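Local coordinates for DNA-binding protein (Silicibacter pomeroyi, PDB 3EUS), which probably binds DNA through a helix-turn-helix domain of the Cro/C1 and XRE type, at residues Q21-A26 against K46-E51; T29-A34 against K39-V44. All coordinates share one frame; numbering follows the deposited sequence.

Contact 1: residues Q21-A26 against K46-E51; sequences QARLDA and KVETRE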
loop_
_atom_site.group_PDB
_atom_site.type_symbol
_atom_site.label_atom_id
_atom_site.label_comp_id
_atom_site.label_asym_id
_atom_site.label_seq_id
_atom_site.Cartn_x
_atom_site.Cartn_y
_atom_site.Cartn_z
ATOM N N GLN A 21 -5.043 -0.756 -14.302
ATOM C CA GLN A 21 -4.624 -1.752 -15.279
ATOM C C GLN A 21 -4.808 -3.184 -14.733
ATOM O O GLN A 21 -5.217 -4.081 -15.490
ATOM C CB GLN A 21 -3.179 -1.485 -15.747
ATOM C CG GLN A 21 -2.898 -1.777 -17.264
ATOM C CD GLN A 21 -3.930 -1.224 -18.244
ATOM O OE1 GLN A 21 -4.122 0.009 -18.379
ATOM N NE2 GLN A 21 -4.603 -2.136 -18.957
ATOM N N ALA A 22 -4.595 -3.379 -13.419
ATOM C CA ALA A 22 -4.934 -4.661 -12.802
ATOM C C ALA A 22 -6.411 -5.013 -13.028
ATOM O O ALA A 22 -6.754 -6.158 -13.365
ATOM C CB ALA A 22 -4.536 -4.706 -11.277
ATOM N N ARG A 23 -7.305 -4.047 -12.838
ATOM C CA ARG A 23 -8.718 -4.299 -12.988
ATOM C C ARG A 23 -9.053 -4.639 -14.422
ATOM O O ARG A 23 -9.780 -5.578 -14.676
ATOM C CB ARG A 23 -9.536 -3.081 -12.574
ATOM C CG ARG A 23 -11.023 -3.173 -12.833
ATOM C CD ARG A 23 -11.746 -1.997 -12.331
ATOM N NE ARG A 23 -11.322 -0.762 -13.008
ATOM C CZ ARG A 23 -11.653 -0.408 -14.266
ATOM N NH1 ARG A 23 -12.407 -1.169 -15.040
ATOM N NH2 ARG A 23 -11.208 0.735 -14.750
ATOM N N LEU A 24 -8.565 -3.806 -15.337
ATOM C CA LEU A 24 -8.819 -3.963 -16.767
ATOM C C LEU A 24 -8.200 -5.266 -17.240
ATOM O O LEU A 24 -8.831 -5.966 -18.048
ATOM C CB LEU A 24 -8.209 -2.805 -17.568
ATOM C CG LEU A 24 -8.870 -1.428 -17.429
ATOM C CD1 LEU A 24 -8.054 -0.338 -18.122
ATOM C CD2 LEU A 24 -10.292 -1.456 -17.939
ATOM N N ASP A 25 -6.997 -5.596 -16.741
ATOM C CA ASP A 25 -6.361 -6.910 -17.068
ATOM C C ASP A 25 -7.154 -8.147 -16.602
ATOM O O ASP A 25 -7.058 -9.202 -17.239
ATOM C CB ASP A 25 -4.938 -7.017 -16.526
ATOM C CG ASP A 25 -3.935 -6.095 -17.257
ATOM O OD1 ASP A 25 -4.316 -5.508 -18.287
ATOM O OD2 ASP A 25 -2.779 -5.946 -16.746
ATOM N N ALA A 26 -7.956 -8.005 -15.545
ATOM C CA ALA A 26 -8.816 -9.086 -15.039
ATOM C C ALA A 26 -10.162 -9.116 -15.723
ATOM O O ALA A 26 -10.989 -9.987 -15.449
ATOM C CB ALA A 26 -9.015 -8.934 -13.478
ATOM N N LYS A 46 -13.372 6.516 -7.716
ATOM C CA LYS A 46 -12.671 7.527 -6.957
ATOM C C LYS A 46 -11.222 7.172 -6.702
ATOM O O LYS A 46 -10.330 8.029 -6.831
ATOM C CB LYS A 46 -13.375 7.860 -5.653
ATOM C CG LYS A 46 -14.597 8.723 -5.863
ATOM C CD LYS A 46 -15.390 8.900 -4.563
ATOM C CE LYS A 46 -16.477 9.955 -4.718
ATOM N NZ LYS A 46 -16.976 10.439 -3.420
ATOM N N VAL A 47 -10.948 5.917 -6.348
ATOM C CA VAL A 47 -9.567 5.532 -6.166
ATOM C C VAL A 47 -8.749 5.719 -7.457
ATOM O O VAL A 47 -7.607 6.201 -7.425
ATOM C CB VAL A 47 -9.497 4.068 -5.639
ATOM C CG1 VAL A 47 -8.101 3.467 -5.828
ATOM C CG2 VAL A 47 -9.973 4.012 -4.143
ATOM N N GLU A 48 -9.289 5.266 -8.573
ATOM C CA GLU A 48 -8.595 5.339 -9.863
ATOM C C GLU A 48 -8.287 6.749 -10.389
ATOM O O GLU A 48 -7.289 6.950 -11.119
ATOM C CB GLU A 48 -9.376 4.533 -10.902
ATOM C CG GLU A 48 -9.362 3.009 -10.516
ATOM C CD GLU A 48 -9.937 2.126 -11.603
ATOM O OE1 GLU A 48 -10.554 2.682 -12.512
ATOM O OE2 GLU A 48 -9.775 0.881 -11.577
ATOM N N THR A 49 -9.138 7.701 -10.043
ATOM C CA THR A 49 -8.995 9.073 -10.478
ATOM C C THR A 49 -8.457 9.981 -9.363
ATOM O O THR A 49 -8.562 11.206 -9.450
ATOM C CB THR A 49 -10.329 9.560 -11.024
ATOM O OG1 THR A 49 -11.336 9.505 -10.011
ATOM C CG2 THR A 49 -10.747 8.666 -12.171
ATOM N N ARG A 50 -7.892 9.366 -8.318
ATOM C CA ARG A 50 -7.116 10.046 -7.292
ATOM C C ARG A 50 -8.039 10.975 -6.477
ATOM O O ARG A 50 -7.674 12.095 -6.091
ATOM C CB ARG A 50 -5.945 10.796 -7.957
ATOM C CG ARG A 50 -4.994 9.814 -8.677
ATOM C CD ARG A 50 -3.983 10.418 -9.594
ATOM N NE ARG A 50 -4.559 11.245 -10.616
ATOM C CZ ARG A 50 -4.610 12.563 -10.594
ATOM N NH1 ARG A 50 -4.004 13.244 -9.617
ATOM N NH2 ARG A 50 -5.232 13.198 -11.570
ATOM N N GLU A 51 -9.274 10.524 -6.333
ATOM C CA GLU A 51 -10.313 11.203 -5.564
ATOM C C GLU A 51 -10.529 10.562 -4.178
ATOM O O GLU A 51 -11.246 11.139 -3.337
ATOM C CB GLU A 51 -11.611 11.190 -6.345
ATOM C CG GLU A 51 -11.731 12.378 -7.327
ATOM C CD GLU A 51 -12.946 12.294 -8.202
ATOM O OE1 GLU A 51 -13.981 11.804 -7.722
ATOM O OE2 GLU A 51 -12.890 12.732 -9.370
#

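Contact 2: residues T29-A34 against K39-V44; sequences TQADLA and KPQSFV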
loop_
_atom_site.group_PDB
_atom_site.type_symbol
_atom_site.label_atom_id
_atom_site.label_comp_id
_atom_site.label_asym_id
_atom_site.label_seq_id
_atom_site.Cartn_x
_atom_site.Cartn_y
_atom_site.Cartn_z
ATOM N N THR A 29 -15.258 -4.479 -14.897
ATOM C CA THR A 29 -15.700 -3.110 -14.942
ATOM C C THR A 29 -15.453 -2.538 -13.560
ATOM O O THR A 29 -15.235 -3.287 -12.619
ATOM C CB THR A 29 -17.229 -3.015 -15.235
ATOM O OG1 THR A 29 -17.958 -3.654 -14.189
ATOM C CG2 THR A 29 -17.560 -3.669 -16.586
ATOM N N GLN A 30 -15.525 -1.225 -13.407
ATOM C CA GLN A 30 -15.468 -0.678 -12.062
ATOM C C GLN A 30 -16.541 -1.290 -11.111
ATOM O O GLN A 30 -16.228 -1.619 -9.963
ATOM C CB GLN A 30 -15.561 0.826 -12.101
ATOM C CG GLN A 30 -14.360 1.491 -12.796
ATOM C CD GLN A 30 -14.511 2.975 -12.875
ATOM O OE1 GLN A 30 -15.622 3.471 -13.046
ATOM N NE2 GLN A 30 -13.417 3.692 -12.727
ATOM N N ALA A 31 -17.763 -1.474 -11.619
ATOM C CA ALA A 31 -18.850 -2.089 -10.855
ATOM C C ALA A 31 -18.525 -3.511 -10.380
ATOM O O ALA A 31 -18.835 -3.857 -9.230
ATOM C CB ALA A 31 -20.163 -2.089 -11.668
ATOM N N ASP A 32 -17.959 -4.307 -11.297
ATOM C CA ASP A 32 -17.609 -5.723 -11.072
ATOM C C ASP A 32 -16.581 -5.832 -9.946
ATOM O O ASP A 32 -16.707 -6.668 -9.038
ATOM C CB ASP A 32 -16.965 -6.315 -12.327
ATOM C CG ASP A 32 -17.940 -6.590 -13.467
ATOM O OD1 ASP A 32 -19.166 -6.798 -13.229
ATOM O OD2 ASP A 32 -17.416 -6.672 -14.618
ATOM N N LEU A 33 -15.579 -4.949 -10.006
ATOM C CA LEU A 33 -14.521 -4.929 -9.023
ATOM C C LEU A 33 -15.094 -4.469 -7.682
ATOM O O LEU A 33 -14.790 -5.080 -6.645
ATOM C CB LEU A 33 -13.312 -4.073 -9.452
ATOM C CG LEU A 33 -12.208 -3.965 -8.393
ATOM C CD1 LEU A 33 -11.710 -5.376 -7.858
ATOM C CD2 LEU A 33 -11.011 -3.022 -8.801
ATOM N N ALA A 34 -15.907 -3.409 -7.688
ATOM C CA ALA A 34 -16.478 -2.908 -6.440
ATOM C C ALA A 34 -17.325 -4.006 -5.766
ATOM O O ALA A 34 -17.263 -4.177 -4.558
ATOM C CB ALA A 34 -17.291 -1.644 -6.647
ATOM N N LYS A 39 -17.993 -2.962 -2.068
ATOM C CA LYS A 39 -17.937 -1.511 -2.149
ATOM C C LYS A 39 -18.885 -1.023 -3.187
ATOM O O LYS A 39 -19.273 -1.781 -4.109
ATOM C CB LYS A 39 -16.526 -1.070 -2.542
ATOM C CG LYS A 39 -15.512 -1.281 -1.459
ATOM C CD LYS A 39 -15.700 -0.286 -0.348
ATOM C CE LYS A 39 -14.514 -0.259 0.600
ATOM N NZ LYS A 39 -14.415 1.037 1.355
ATOM N N PRO A 40 -19.253 0.287 -3.095
ATOM C CA PRO A 40 -20.026 0.917 -4.142
ATOM C C PRO A 40 -19.128 1.207 -5.342
ATOM O O PRO A 40 -17.941 1.344 -5.150
ATOM C CB PRO A 40 -20.493 2.232 -3.508
ATOM C CG PRO A 40 -19.516 2.514 -2.397
ATOM C CD PRO A 40 -18.903 1.207 -1.993
ATOM N N GLN A 41 -19.685 1.271 -6.541
ATOM C CA GLN A 41 -18.883 1.539 -7.740
ATOM C C GLN A 41 -18.009 2.792 -7.599
ATOM O O GLN A 41 -16.864 2.841 -8.107
ATOM C CB GLN A 41 -19.798 1.623 -8.949
ATOM C CG GLN A 41 -19.156 2.031 -10.254
ATOM C CD GLN A 41 -20.144 2.169 -11.414
ATOM O OE1 GLN A 41 -21.146 1.445 -11.506
ATOM N NE2 GLN A 41 -19.855 3.102 -12.313
ATOM N N SER A 42 -18.562 3.801 -6.922
ATOM C CA SER A 42 -17.876 5.085 -6.666
ATOM C C SER A 42 -16.542 4.939 -5.954
ATOM O O SER A 42 -15.632 5.728 -6.187
ATOM C CB SER A 42 -18.797 6.051 -5.886
ATOM O OG SER A 42 -18.992 5.643 -4.535
ATOM N N PHE A 43 -16.387 3.902 -5.131
ATOM C CA PHE A 43 -15.109 3.633 -4.499
ATOM C C PHE A 43 -14.005 3.367 -5.505
ATOM O O PHE A 43 -12.946 4.006 -5.438
ATOM C CB PHE A 43 -15.227 2.458 -3.498
ATOM C CG PHE A 43 -13.904 1.988 -2.944
ATOM C CD1 PHE A 43 -13.299 2.656 -1.894
ATOM C CD2 PHE A 43 -13.284 0.865 -3.449
ATOM C CE1 PHE A 43 -12.097 2.209 -1.362
ATOM C CE2 PHE A 43 -12.062 0.399 -2.910
ATOM C CZ PHE A 43 -11.456 1.073 -1.892
ATOM N N VAL A 44 -14.282 2.468 -6.451
ATOM C CA VAL A 44 -13.352 2.129 -7.509
ATOM C C VAL A 44 -13.074 3.349 -8.404
ATOM O O VAL A 44 -11.906 3.660 -8.644
ATOM C CB VAL A 44 -13.821 0.935 -8.317
ATOM C CG1 VAL A 44 -12.884 0.659 -9.564
ATOM C CG2 VAL A 44 -13.865 -0.306 -7.389
#

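Contact 1: residues Q21-A26 against K46-E51
R23, near the end of helix 10-25, and E48, at the end of helix 41-48, reach toward each other and alone make the contact between these two segments. The guanidinium presents its NE side to the carboxylate, so the grip is side-on and each nitrogen takes its own oxygen. NE of R23 to OE2 of E48 is 2.7 Å and almost perfectly straight, with the oxygen lying in the guanidinium plane. The second bond, from NH2 of R23 to OE1 of E48, is longer at 3.0 Å and more bent. The planes of the two flat groups stand 34° apart and OE1 lies 22° out of the guanidinium plane, a tilt consistent with the more bent second bond. Both oxygens are approached on their syn sides, as a two-pronged salt bridge requires.

The chains themselves cross at about a right angle. R23 runs straight out from its helix, then bends at chi3 (63°), which swings NE toward the carboxylate. E48 stays extended beyond CG and carries its carboxylate out to the NE edge of the guanidinium. Arginine suits this place because its three nitrogens can serve several acceptors at once: NH1 also donates to the carbonyl of L28. OE1 of E48 in turn also takes an N-H from NE2 of Q30, so two donors hold that oxygen. Both residues are buried, and the pairing probably offsets the cost of enclosing two charges, with W62 against E48 and L33 against R23 as apolar neighbours.

Beyond E48 the helix stops in a Schellman motif, R50 taking the positive phi and the N of E51 bonding to the O of K46. A buried arginine-glutamate bridge of this kind, tying helix 10-25 to the end of helix 41-48, is consistent with the compact helical domain of XRE-type helix-turn-helix proteins.

Contact 2: residues T29-A34 against K39-V44
The backbones of T29-A34 and K39-V44 come together at A34 and K39, whose CA atoms are 4.7 Å apart, and again at A31 and Q41, whose CA atoms are 4.8 Å apart. N of K39 donates to O of A34 over 2.9 Å, the donor standing above the carbonyl plane; this bond closes the turn between helices 30-36 and 41-48. Helix 30-36 starts in a capping box: OG1 of T29 accepts from N of D32, and OD2 of D32 accepts from N of T29, two short polar side chains satisfying N-H groups at the helix start.

A34 faces the second segment, and its small methyl suits the close approach, with CB of A34 only 3.2 Å from O of K39 and also near O of P40. V44 packs beside it. Its beta-branch supplies two diverging methyls, and the torsion that sets CG1 anti to the backbone N (chi1 174°) directs them: CG1 of V44 lies against CG of Q30 at 3.6 Å, whereas CG2 of V44 meets CB of A34 at 3.8 Å and also touches L33. Q30 contributes its aliphatic CB and CG here, its amide being turned to E48. Q41 extends along helix 30-36 and brings its OE1 to 3.7 Å from CB of A31.

L33 and V44 also touch W62 of helix 56-65 and R23 of helix 10-25, so the paired helices 30-36 and 41-48, the helix-turn-helix unit, are seated on the helices before and after them.

How the contacts relate
Contact 2 is nested inside the loop that contact 1 closes: helix 10-25 leads into helix 30-36, then the turn, then helix 41-48, whose beginning serves contact 2 and whose end serves contact 1. Their centres are about 9 Å apart, and contact 1 lies nearer the centre of the folded chain. Q30 and R23 bridge the two, each belonging to one contact and touching residues of the other. Thus contact 2 sets the two helices of the helix-turn-helix against each other, and contact 1 joins helix 41-48 to helix 10-25, consistent with a DNA-binding domain of this family.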